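Local coordinates for Tat-secreted protein Rv2525c (PDB 4PMQ) that may act as a peptidoglycan hydrolase with glycosidase activity and displays esterase activity toward p-nitrophenyl esters in vitro, at residues L7-A12 with G191-Q196. Numbering follows the deposited sequence.
Sequences LLDYAA and GVDVNQ
L7 and D9 form hydrogen-bonded antiparallel pairs with N195 and D193, flanking the non-hydrogen-bonded pair L8–V194; the axes of strands 7-9 and 191-196 run 142° apart in direction. L7 N reaches N195 O at 2.8 Å, and D193 N meets D9 O at 2.9 Å, almost straight. Past the strand end, a water accepts from A12 N and donates to G191 O.

On the face of L8 and V194, L8 CD2 meets V194 CG2 and also reaches V192 CG2; beyond the last paired residues, V192 CG1 lies 3.7 Å from Y10 CD1. The other face is polar. The amide ND2 of N195 has two acceptors: D9 OD2 at 2.8 Å, in the amide plane and on the anti lone pair, and L7 O at 3.0 Å, approached from 45° above the carbonyl plane. L7 O thus accepts from both N and ND2 of N195. W160 NE1 binds N195 OD1 and Q179 NE2 binds D9 OD2, so strand 177-181, next to 190-197, and the more distant strand 158-161 hold the two groups. D9 OD1 comes within 2.5 Å of D193 OD2, the carboxylate planes 58° apart; D193 OD1 is bound by D183 N.

The two acids thus lie together, with N195 bridging the D9 carboxylate and the L7 carbonyl. Glycerol and tartrate, probably from the crystallisation liquor, lie near D9 and D193, which is consistent with a pocket in the TIM-barrel-like glycoside hydrolase domain, where these antiparallel strands link the two ends of the chain.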
loop_
_atom_site.group_PDB
_atom_site.type_symbol
_atom_site.label_atom_id
_atom_site.label_comp_id
_atom_site.label_asym_id
_atom_site.label_seq_id
_atom_site.Cartn_x
_atom_site.Cartn_y
_atom_site.Cartn_z
ATOM N N LEU A 7 0.557 10.009 6.663
ATOM C CA LEU A 7 -0.543 9.186 6.204
ATOM C C LEU A 7 -0.662 8.012 7.137
ATOM O O LEU A 7 0.356 7.405 7.483
ATOM C CB LEU A 7 -0.361 8.671 4.777
ATOM C CG LEU A 7 -0.183 9.734 3.692
ATOM C CD1 LEU A 7 0.104 9.070 2.359
ATOM C CD2 LEU A 7 -1.423 10.641 3.546
ATOM N N LEU A 8 -1.896 7.663 7.527
ATOM C CA LEU A 8 -2.071 6.501 8.402
ATOM C C LEU A 8 -2.504 5.307 7.596
ATOM O O LEU A 8 -3.266 5.466 6.647
ATOM C CB LEU A 8 -3.143 6.806 9.466
ATOM C CG LEU A 8 -2.885 8.025 10.365
ATOM C CD1 LEU A 8 -4.012 8.184 11.372
ATOM C CD2 LEU A 8 -1.491 7.951 11.059
ATOM N N ASP A 9 -2.089 4.108 8.018
ATOM C CA ASP A 9 -2.608 2.886 7.404
ATOM C C ASP A 9 -3.144 1.984 8.523
ATOM O O ASP A 9 -2.637 2.017 9.645
ATOM C CB ASP A 9 -1.595 2.183 6.493
ATOM C CG ASP A 9 -0.493 1.465 7.238
ATOM O OD1 ASP A 9 -0.759 0.361 7.765
ATOM O OD2 ASP A 9 0.628 2.003 7.289
ATOM N N TYR A 10 -4.204 1.221 8.234
ATOM C CA TYR A 10 -4.873 0.408 9.258
ATOM C C TYR A 10 -5.761 -0.609 8.610
ATOM O O TYR A 10 -6.369 -0.309 7.579
ATOM C CB TYR A 10 -5.721 1.297 10.194
ATOM C CG TYR A 10 -6.413 2.452 9.496
ATOM C CD1 TYR A 10 -5.742 3.649 9.255
ATOM C CD2 TYR A 10 -7.748 2.355 9.095
ATOM C CE1 TYR A 10 -6.369 4.716 8.620
ATOM C CE2 TYR A 10 -8.399 3.435 8.482
ATOM C CZ TYR A 10 -7.693 4.605 8.233
ATOM O OH TYR A 10 -8.261 5.687 7.623
ATOM N N ALA A 11 -5.854 -1.791 9.223
ATOM C CA ALA A 11 -6.684 -2.881 8.704
ATOM C C ALA A 11 -7.855 -3.229 9.617
ATOM O O ALA A 11 -8.813 -3.849 9.130
ATOM C CB ALA A 11 -5.821 -4.129 8.523
ATOM N N ALA A 12 -7.777 -2.909 10.932
ATOM C CA ALA A 12 -8.756 -3.400 11.906
ATOM C C ALA A 12 -10.127 -2.736 11.864
ATOM O O ALA A 12 -11.067 -3.277 12.432
ATOM C CB ALA A 12 -8.205 -3.313 13.325
ATOM N N GLY A 191 -5.984 0.499 15.825
ATOM C CA GLY A 191 -4.522 0.557 15.735
ATOM C C GLY A 191 -4.106 1.076 14.363
ATOM O O GLY A 191 -4.695 0.696 13.333
ATOM N N VAL A 192 -3.136 2.012 14.329
ATOM C CA VAL A 192 -2.688 2.562 13.044
ATOM C C VAL A 192 -1.173 2.516 12.954
ATOM O O VAL A 192 -0.485 2.523 13.980
ATOM C CB VAL A 192 -3.190 4.016 12.773
ATOM C CG1 VAL A 192 -4.715 4.096 12.771
ATOM C CG2 VAL A 192 -2.580 5.039 13.748
ATOM N N ASP A 193 -0.683 2.478 11.721
ATOM C CA ASP A 193 0.716 2.646 11.361
ATOM C C ASP A 193 0.892 4.045 10.830
ATOM O O ASP A 193 -0.030 4.599 10.206
ATOM C CB ASP A 193 1.169 1.610 10.317
ATOM C CG ASP A 193 0.831 0.171 10.686
ATOM O OD1 ASP A 193 0.997 -0.195 11.882
ATOM O OD2 ASP A 193 0.477 -0.605 9.772
ATOM N N VAL A 194 2.077 4.604 11.017
ATOM C CA VAL A 194 2.362 5.968 10.601
ATOM C C VAL A 194 3.314 5.964 9.430
ATOM O O VAL A 194 4.352 5.287 9.473
ATOM C CB VAL A 194 2.917 6.809 11.773
ATOM C CG1 VAL A 194 3.226 8.227 11.324
ATOM C CG2 VAL A 194 1.935 6.828 12.948
ATOM N N ASN A 195 2.974 6.753 8.391
ATOM C CA ASN A 195 3.796 6.840 7.192
ATOM C C ASN A 195 4.140 8.283 6.920
ATOM O O ASN A 195 3.245 9.143 6.977
ATOM C CB ASN A 195 3.066 6.239 5.983
ATOM C CG ASN A 195 2.630 4.825 6.270
ATOM O OD1 ASN A 195 3.436 3.904 6.161
ATOM N ND2 ASN A 195 1.401 4.648 6.756
ATOM N N GLN A 196 5.394 8.548 6.535
ATOM C CA GLN A 196 5.852 9.892 6.142
ATOM C C GLN A 196 5.813 10.032 4.628
ATOM O O GLN A 196 6.237 9.130 3.905
ATOM C CB GLN A 196 7.282 10.122 6.638
ATOM C CG GLN A 196 7.343 10.244 8.156
ATOM C CD GLN A 196 8.685 10.693 8.693
ATOM O OE1 GLN A 196 9.751 10.489 8.089
ATOM N NE2 GLN A 196 8.652 11.284 9.875
HETATM O O HOH W 1 -5.457 -1.766 12.319
#